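Local coordinates for protein alanine racemase 1 (Caldanaerobacter subterraneus subsp. tengcongensis MB4, PDB 4Y2W) that belongs to the alanine racemase family, pairing a TIM-barrel N-terminal domain with a largely beta C-terminal domain, and is modelled with bound alanine, at residues A[125-136]-A[159-170]; A[299-307]-A[335-346]. The protein carries 1 engineered substitution. All blocks are in the same frame, centred on the assembly; numbering follows the deposited sequence.

Contact 1 (A[125-136]-A[159-170])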
# COMPACT_ATOMS: atom_id res chain seq x y z
N ARG A 125 -34.71 3.10 10.39
CA ARG A 125 -34.74 4.16 9.38
C ARG A 125 -33.32 4.47 8.89
O ARG A 125 -32.45 4.81 9.69
CB ARG A 125 -35.41 5.41 9.94
CG ARG A 125 -36.70 5.14 10.72
CD ARG A 125 -37.80 6.14 10.40
NE ARG A 125 -37.45 7.51 10.77
CZ ARG A 125 -38.15 8.59 10.41
NH1 ARG A 125 -39.24 8.48 9.66
NH2 ARG A 125 -37.74 9.80 10.80
N ALA A 126 -33.10 4.36 7.58
CA ALA A 126 -31.77 4.53 7.00
C ALA A 126 -31.48 5.99 6.66
O ALA A 126 -32.07 6.55 5.74
CB ALA A 126 -31.63 3.67 5.75
N LYS A 127 -30.57 6.59 7.42
CA LYS A 127 -30.13 7.96 7.16
C LYS A 127 -29.43 8.04 5.81
O LYS A 127 -28.67 7.14 5.46
CB LYS A 127 -29.19 8.43 8.27
CG LYS A 127 -29.88 8.65 9.61
CD LYS A 127 -28.91 8.99 10.73
CE LYS A 127 -28.38 7.75 11.43
NZ LYS A 127 -27.57 8.05 12.64
N VAL A 128 -29.73 9.08 5.03
CA VAL A 128 -29.09 9.26 3.72
C VAL A 128 -28.75 10.72 3.44
O VAL A 128 -29.47 11.63 3.87
CB VAL A 128 -29.96 8.74 2.55
CG1 VAL A 128 -30.09 7.23 2.60
CG2 VAL A 128 -31.33 9.41 2.54
N HIS A 129 -27.65 10.92 2.72
CA HIS A 129 -27.22 12.24 2.26
C HIS A 129 -27.24 12.23 0.73
O HIS A 129 -26.72 11.31 0.11
CB HIS A 129 -25.81 12.53 2.75
CG HIS A 129 -25.74 12.94 4.19
ND1 HIS A 129 -24.71 13.70 4.70
CD2 HIS A 129 -26.58 12.71 5.23
CE1 HIS A 129 -24.91 13.92 5.98
NE2 HIS A 129 -26.04 13.33 6.33
N ILE A 130 -27.78 13.27 0.14
CA ILE A 130 -27.89 13.32 -1.30
C ILE A 130 -26.70 14.02 -1.94
O ILE A 130 -26.34 15.09 -1.54
CB ILE A 130 -29.22 13.99 -1.69
CG1 ILE A 130 -30.39 13.24 -1.08
CG2 ILE A 130 -29.40 14.02 -3.18
CD1 ILE A 130 -30.41 11.76 -1.37
N LYS A 131 -26.07 13.39 -2.92
CA LYS A 131 -24.92 14.00 -3.57
C LYS A 131 -25.30 14.70 -4.83
O LYS A 131 -26.00 14.16 -5.66
CB LYS A 131 -23.77 13.02 -3.83
CG LYS A 131 -22.70 13.47 -4.82
CD LYS A 131 -21.43 14.06 -4.23
CE LYS A 131 -20.38 14.39 -5.30
NZ LYS A 131 -19.03 13.73 -5.27
N ILE A 132 -24.81 15.91 -4.96
CA ILE A 132 -25.06 16.72 -6.12
C ILE A 132 -23.79 16.98 -6.89
O ILE A 132 -22.78 17.35 -6.34
CB ILE A 132 -25.71 18.05 -5.71
CG1 ILE A 132 -26.85 17.79 -4.76
CG2 ILE A 132 -26.23 18.78 -6.92
CD1 ILE A 132 -28.01 17.06 -5.39
N ASP A 133 -23.84 16.80 -8.19
CA ASP A 133 -22.69 17.06 -9.04
C ASP A 133 -22.78 18.49 -9.60
O ASP A 133 -23.53 18.75 -10.54
CB ASP A 133 -22.63 16.04 -10.18
CG ASP A 133 -21.28 15.99 -10.85
OD1 ASP A 133 -20.61 17.04 -10.94
OD2 ASP A 133 -20.90 14.89 -11.30
N THR A 134 -22.02 19.40 -9.01
CA THR A 134 -22.06 20.81 -9.38
C THR A 134 -20.95 21.22 -10.34
O THR A 134 -20.82 22.40 -10.66
CB THR A 134 -21.98 21.71 -8.13
OG1 THR A 134 -20.85 21.34 -7.33
CG2 THR A 134 -23.24 21.57 -7.29
N GLY A 135 -20.16 20.26 -10.83
CA GLY A 135 -19.05 20.56 -11.74
C GLY A 135 -17.95 19.50 -11.84
O GLY A 135 -17.33 19.35 -12.90
N LEU A 136 -17.72 18.78 -10.74
CA LEU A 136 -16.66 17.77 -10.66
C LEU A 136 -16.81 16.59 -11.64
O LEU A 136 -15.82 15.96 -12.01
CB LEU A 136 -16.56 17.26 -9.22
CG LEU A 136 -15.47 16.25 -8.85
CD1 LEU A 136 -14.07 16.82 -9.03
CD2 LEU A 136 -15.66 15.77 -7.42
N GLY A 159 -39.31 4.97 5.31
CA GLY A 159 -38.18 4.10 5.62
C GLY A 159 -36.84 4.82 5.64
O GLY A 159 -35.88 4.32 6.23
N LEU A 160 -36.77 5.99 5.00
CA LEU A 160 -35.55 6.80 4.96
C LEU A 160 -35.65 7.99 5.89
O LEU A 160 -36.73 8.37 6.32
CB LEU A 160 -35.30 7.30 3.54
CG LEU A 160 -35.25 6.25 2.44
CD1 LEU A 160 -34.97 6.92 1.10
CD2 LEU A 160 -34.21 5.19 2.74
N ILE A 161 -34.49 8.57 6.20
CA ILE A 161 -34.40 9.89 6.81
C ILE A 161 -33.50 10.73 5.90
O ILE A 161 -32.33 10.40 5.71
CB ILE A 161 -33.79 9.86 8.23
CG1 ILE A 161 -34.52 8.85 9.12
CG2 ILE A 161 -33.85 11.25 8.86
CD1 ILE A 161 -33.86 8.64 10.47
N LEU A 162 -34.06 11.80 5.36
CA LEU A 162 -33.36 12.65 4.41
C LEU A 162 -32.59 13.74 5.18
O LEU A 162 -32.99 14.91 5.22
CB LEU A 162 -34.37 13.24 3.42
CG LEU A 162 -33.87 13.84 2.11
CD1 LEU A 162 -32.73 13.04 1.50
CD2 LEU A 162 -35.04 13.93 1.13
N GLU A 163 -31.48 13.32 5.79
CA GLU A 163 -30.72 14.15 6.72
C GLU A 163 -29.80 15.17 6.06
O GLU A 163 -29.69 16.30 6.53
CB GLU A 163 -29.88 13.26 7.64
CG GLU A 163 -29.17 14.00 8.76
CD GLU A 163 -28.25 13.10 9.55
OE1 GLU A 163 -27.25 12.62 8.98
OE2 GLU A 163 -28.51 12.87 10.75
N GLY A 164 -29.12 14.76 4.99
CA GLY A 164 -28.11 15.62 4.37
C GLY A 164 -28.18 15.74 2.87
O GLY A 164 -28.86 14.97 2.19
N ILE A 165 -27.47 16.74 2.35
CA ILE A 165 -27.31 16.94 0.92
C ILE A 165 -25.98 17.64 0.70
O ILE A 165 -25.67 18.60 1.40
CB ILE A 165 -28.48 17.76 0.31
CG1 ILE A 165 -28.27 17.97 -1.19
CG2 ILE A 165 -28.65 19.09 1.02
CD1 ILE A 165 -29.52 18.37 -1.94
N TYR A 166 -25.18 17.15 -0.24
CA TYR A 166 -23.84 17.69 -0.42
C TYR A 166 -23.30 17.61 -1.83
O TYR A 166 -23.86 16.93 -2.70
CB TYR A 166 -22.86 17.01 0.55
CG TYR A 166 -22.52 15.57 0.25
CD1 TYR A 166 -23.43 14.55 0.49
CD2 TYR A 166 -21.27 15.22 -0.26
CE1 TYR A 166 -23.11 13.23 0.23
CE2 TYR A 166 -20.94 13.91 -0.53
CZ TYR A 166 -21.86 12.91 -0.29
OH TYR A 166 -21.54 11.60 -0.56
N SER A 167 -22.21 18.34 -2.04
CA SER A 167 -21.49 18.37 -3.31
C SER A 167 -19.99 18.47 -3.00
O SER A 167 -19.58 18.40 -1.84
CB SER A 167 -21.96 19.56 -4.16
OG SER A 167 -21.48 19.46 -5.49
N HIS A 168 -19.18 18.65 -4.05
CA HIS A 168 -17.72 18.64 -3.92
C HIS A 168 -17.09 19.61 -4.93
O HIS A 168 -17.45 19.59 -6.11
CB HIS A 168 -17.20 17.22 -4.16
CG HIS A 168 -15.85 16.95 -3.57
ND1 HIS A 168 -15.68 16.40 -2.32
CD2 HIS A 168 -14.60 17.15 -4.06
CE1 HIS A 168 -14.39 16.27 -2.06
NE2 HIS A 168 -13.71 16.72 -3.10
N PHE A 169 -16.16 20.44 -4.46
CA PHE A 169 -15.50 21.42 -5.32
C PHE A 169 -14.47 20.75 -6.22
O PHE A 169 -13.69 19.91 -5.76
CB PHE A 169 -14.80 22.51 -4.49
CG PHE A 169 -15.75 23.47 -3.82
CD1 PHE A 169 -16.64 24.23 -4.57
CD2 PHE A 169 -15.74 23.63 -2.44
CE1 PHE A 169 -17.51 25.12 -3.96
CE2 PHE A 169 -16.60 24.52 -1.82
CZ PHE A 169 -17.49 25.26 -2.58
N ALA A 170 -14.46 21.13 -7.50
CA ALA A 170 -13.55 20.54 -8.49
C ALA A 170 -12.16 21.18 -8.50
O ALA A 170 -11.18 20.50 -8.81
CB ALA A 170 -14.16 20.62 -9.88
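Ala126, Val128, Ile130 and Ile132 each send their backbone N-H to the neighbouring strand, to Gly159, Ile161, Gly164 and Tyr166 in turn, while Ile161 and Tyr166 donate back to Ala126 and Ile130. This is a parallel ladder whose register slips by one residue at Glu163, the last residue of an inverse gamma turn centred on Leu162; there Val128 O receives two weak bonds, from Glu163 N and Gly164 N.

Among the side-chain polar bonds, His129 NE2 donates to Glu163 OE1 over 3.0 Å (159°), in the imidazole plane and onto the anti lone pair of the carboxylate, whose plane is turned 71° from the ring. Glu163 OE1 also bonds Tyr62 OH. Thr134 OG1 donates to Ser167 OG at 2.7 Å, and Ser167 OG in turn to Ile132 O at 2.6 Å.

Two CH-pi contacts lie over ring faces: Gly164 CA is 3.5 Å from the centroid of the His129 ring, and Lys131 CB 4.3 Å from that of Tyr166. A chi1 of 71° puts Tyr166 CG between its backbone N and carbonyl carbon, turning a ring face to Lys131.

The apolar contacts lie mainly on the face of Val128, Ile130 and Ile165: Leu162 CD1 meets Ile130 CG1 at 3.5 Å, and Ile165 CG1 meets Ile132 CG1 at 3.8 Å.

These are adjacent strands of the TIM barrel, linked by helix 144-155. Strand 103-106 flanks 126-131, helix 109-121 packs on Ala126, Val128 and Leu160, and helix 177-195 on Ile132 and Ile165, while His205 of strand 203-208 meets the His129 and Tyr166 rings.

Contact 2 (A[299-307]-A[335-346]); sequences YKLLLKGKY and VVIIGTQNNETV
Gln341 OE1 reaches into the type I' turn that runs from Leu303 to Lys306. Gly305 N donates to Gln341 OE1 almost straight (3.3 Å, 177°), from 38° above the amide carbonyl plane, and Lys304 N lies 2.9 Å from the same oxygen. With CG anti to the backbone N (chi1 -161°) and the chain extended beyond, Gln341 carries its amide to the hairpin turn; Gln341 NE2 makes a weak bond to Glu334 OE2.

Beside it, Leu302 and Val336 form a single antiparallel hydrogen-bonded pair, Leu302 N to Val336 O at 3.0 Å and Val336 N to Leu302 O at 2.9 Å.

Leu302 carries the apolar packing. Leu302 CD1 meets Val346 CG2 tip to tip at 3.8 Å, while Leu302 CD2 touches Glu344 CG at 3.6 Å, the two chains crossing at about a right angle. Tyr307 slides past Val346 in the opposite direction, CE1 against CG1 at 3.6 Å. On the far side of the strand pair, Leu301 CD1 rests on Val335 CG1 at 3.8 Å.

All this belongs to the beta-rich C-terminal domain: strand 300-303 pairs with 306-311, strand 334-336 with 248-260, where Ile337 and Ile338 form a classic bulge opposite Phe250, and helix 348-354 packs on Tyr299 through Met351.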
# COMPACT_ATOMS: atom_id res chain seq x y z
N TYR A 299 16.84 11.25 -3.06
CA TYR A 299 16.20 11.75 -1.85
C TYR A 299 17.20 11.65 -0.71
O TYR A 299 18.15 10.87 -0.77
CB TYR A 299 14.91 10.99 -1.52
CG TYR A 299 13.95 11.79 -0.67
CD1 TYR A 299 13.32 12.94 -1.17
CD2 TYR A 299 13.65 11.41 0.64
CE1 TYR A 299 12.45 13.68 -0.39
CE2 TYR A 299 12.78 12.15 1.43
CZ TYR A 299 12.18 13.28 0.91
OH TYR A 299 11.30 14.01 1.68
N LYS A 300 16.98 12.46 0.32
CA LYS A 300 17.83 12.43 1.50
C LYS A 300 16.95 12.26 2.74
O LYS A 300 15.98 12.99 2.91
CB LYS A 300 18.66 13.71 1.59
CG LYS A 300 19.54 13.94 0.38
CD LYS A 300 20.30 15.25 0.47
CE LYS A 300 21.18 15.45 -0.76
NZ LYS A 300 22.10 16.60 -0.59
N LEU A 301 17.30 11.29 3.57
CA LEU A 301 16.58 11.01 4.81
C LEU A 301 17.31 11.65 5.97
O LEU A 301 18.47 12.03 5.85
CB LEU A 301 16.48 9.50 5.05
CG LEU A 301 16.05 8.61 3.87
CD1 LEU A 301 16.06 7.15 4.29
CD2 LEU A 301 14.68 9.01 3.34
N LEU A 302 16.63 11.75 7.11
CA LEU A 302 17.22 12.36 8.30
C LEU A 302 17.80 11.31 9.22
O LEU A 302 17.16 10.30 9.51
CB LEU A 302 16.18 13.19 9.05
CG LEU A 302 15.73 14.48 8.36
CD1 LEU A 302 14.55 15.09 9.10
CD2 LEU A 302 16.89 15.47 8.28
N LEU A 303 19.02 11.56 9.68
CA LEU A 303 19.73 10.69 10.62
C LEU A 303 20.58 11.58 11.51
O LEU A 303 21.55 12.18 11.03
CB LEU A 303 20.60 9.69 9.86
CG LEU A 303 21.65 8.91 10.67
CD1 LEU A 303 20.99 8.09 11.77
CD2 LEU A 303 22.49 8.03 9.76
N LYS A 304 20.22 11.67 12.78
CA LYS A 304 20.91 12.54 13.75
C LYS A 304 20.86 14.01 13.34
O LYS A 304 21.80 14.77 13.59
CB LYS A 304 22.37 12.10 13.93
CG LYS A 304 22.54 10.67 14.41
CD LYS A 304 23.99 10.22 14.27
CE LYS A 304 24.34 9.12 15.25
NZ LYS A 304 24.72 9.66 16.58
N GLY A 305 19.76 14.41 12.70
CA GLY A 305 19.59 15.79 12.23
C GLY A 305 20.42 16.15 11.01
O GLY A 305 20.50 17.33 10.65
N LYS A 306 21.02 15.16 10.36
CA LYS A 306 21.81 15.36 9.15
C LYS A 306 21.09 14.69 7.99
O LYS A 306 20.42 13.66 8.17
CB LYS A 306 23.20 14.74 9.29
CG LYS A 306 24.02 15.26 10.46
CD LYS A 306 24.55 16.66 10.22
CE LYS A 306 25.34 17.15 11.42
NZ LYS A 306 25.98 18.47 11.16
N TYR A 307 21.23 15.25 6.80
CA TYR A 307 20.67 14.66 5.59
C TYR A 307 21.60 13.58 5.05
O TYR A 307 22.80 13.80 4.90
CB TYR A 307 20.41 15.73 4.54
CG TYR A 307 19.19 16.56 4.85
CD1 TYR A 307 17.93 16.17 4.41
CD2 TYR A 307 19.29 17.73 5.60
CE1 TYR A 307 16.80 16.92 4.69
CE2 TYR A 307 18.17 18.48 5.90
CZ TYR A 307 16.93 18.07 5.44
OH TYR A 307 15.80 18.81 5.72
N VAL A 335 16.23 6.43 11.73
CA VAL A 335 16.30 7.08 10.43
C VAL A 335 14.90 7.52 10.02
O VAL A 335 14.01 6.69 9.84
CB VAL A 335 16.88 6.13 9.36
CG1 VAL A 335 16.84 6.79 7.98
CG2 VAL A 335 18.30 5.74 9.72
N VAL A 336 14.71 8.83 9.89
CA VAL A 336 13.39 9.39 9.58
C VAL A 336 13.22 9.56 8.08
O VAL A 336 14.07 10.15 7.40
CB VAL A 336 13.17 10.74 10.32
CG1 VAL A 336 11.83 11.36 9.93
CG2 VAL A 336 13.23 10.52 11.82
N ILE A 337 12.11 9.04 7.57
CA ILE A 337 11.78 9.08 6.15
C ILE A 337 10.81 10.22 5.86
O ILE A 337 10.95 10.94 4.87
CB ILE A 337 11.13 7.75 5.72
CG1 ILE A 337 12.03 6.57 6.09
CG2 ILE A 337 10.83 7.76 4.22
CD1 ILE A 337 11.29 5.26 6.27
N ILE A 338 9.80 10.33 6.73
CA ILE A 338 8.84 11.43 6.72
C ILE A 338 8.76 11.97 8.13
O ILE A 338 8.62 11.19 9.08
CB ILE A 338 7.43 10.96 6.31
CG1 ILE A 338 7.46 10.31 4.92
CG2 ILE A 338 6.44 12.12 6.35
CD1 ILE A 338 6.16 9.64 4.53
N GLY A 339 8.85 13.28 8.28
CA GLY A 339 8.71 13.92 9.59
C GLY A 339 9.95 14.63 10.11
O GLY A 339 10.90 14.89 9.36
N THR A 340 9.94 14.92 11.41
CA THR A 340 10.91 15.82 12.04
C THR A 340 11.97 15.04 12.80
O THR A 340 11.70 13.95 13.31
CB THR A 340 10.18 16.79 13.00
OG1 THR A 340 9.32 17.65 12.25
CG2 THR A 340 11.16 17.64 13.81
N GLN A 341 13.18 15.59 12.86
CA GLN A 341 14.27 15.04 13.66
C GLN A 341 15.32 16.12 13.92
O GLN A 341 16.06 16.49 13.01
CB GLN A 341 14.90 13.83 12.95
CG GLN A 341 15.71 12.92 13.86
CD GLN A 341 16.52 11.88 13.11
OE1 GLN A 341 17.37 12.22 12.28
NE2 GLN A 341 16.28 10.61 13.41
N ASN A 342 15.37 16.63 15.15
CA ASN A 342 16.39 17.63 15.56
C ASN A 342 16.47 18.88 14.68
O ASN A 342 17.39 19.02 13.87
CB ASN A 342 17.78 16.99 15.63
CG ASN A 342 17.82 15.77 16.53
OD1 ASN A 342 17.01 15.62 17.44
ND2 ASN A 342 18.79 14.89 16.28
N ASN A 343 15.52 19.80 14.85
CA ASN A 343 15.51 21.07 14.10
C ASN A 343 15.69 20.85 12.60
O ASN A 343 16.45 21.57 11.95
CB ASN A 343 16.60 22.01 14.63
CG ASN A 343 16.51 22.22 16.13
OD1 ASN A 343 17.51 22.11 16.84
ND2 ASN A 343 15.31 22.52 16.62
N GLU A 344 14.99 19.85 12.07
CA GLU A 344 15.12 19.46 10.67
C GLU A 344 13.96 18.55 10.29
O GLU A 344 13.57 17.68 11.06
CB GLU A 344 16.45 18.75 10.43
CG GLU A 344 17.03 18.98 9.05
CD GLU A 344 17.44 20.43 8.82
OE1 GLU A 344 18.28 20.93 9.59
OE2 GLU A 344 16.91 21.05 7.88
N THR A 345 13.42 18.75 9.09
CA THR A 345 12.20 18.07 8.69
C THR A 345 12.23 17.66 7.22
O THR A 345 12.52 18.47 6.35
CB THR A 345 10.97 18.97 8.94
OG1 THR A 345 10.91 19.30 10.34
CG2 THR A 345 9.67 18.27 8.53
N VAL A 346 11.95 16.38 6.97
CA VAL A 346 11.62 15.91 5.63
C VAL A 346 10.11 15.71 5.59
O VAL A 346 9.61 14.60 5.80
CB VAL A 346 12.37 14.63 5.21
CG1 VAL A 346 13.76 14.98 4.70
CG2 VAL A 346 12.44 13.61 6.34

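In the fold
Contact 1 ties two neighbouring strands of the TIM barrel, whereas contact 2 belongs to the C-terminal beta domain, on the opposite side of the chain's centre. Their centres are 43 Å apart and their nearest atoms about 22 Å. Contact 1 bears directly on a pocket: the side chain of His168 lies about 4 Å from a bound alanine, in a pocket that also includes Lys40, Tyr44, Arg138 and Gln360. Contact 2 contributes no pocket residue, but the chain between its segments carries Cys315 and Met316, which, with Tyr268 and Tyr287, lie round a bound alanine; since Tyr268 of the second subunit packs on Leu136, the two groups probably meet in one pocket across the dimer interface.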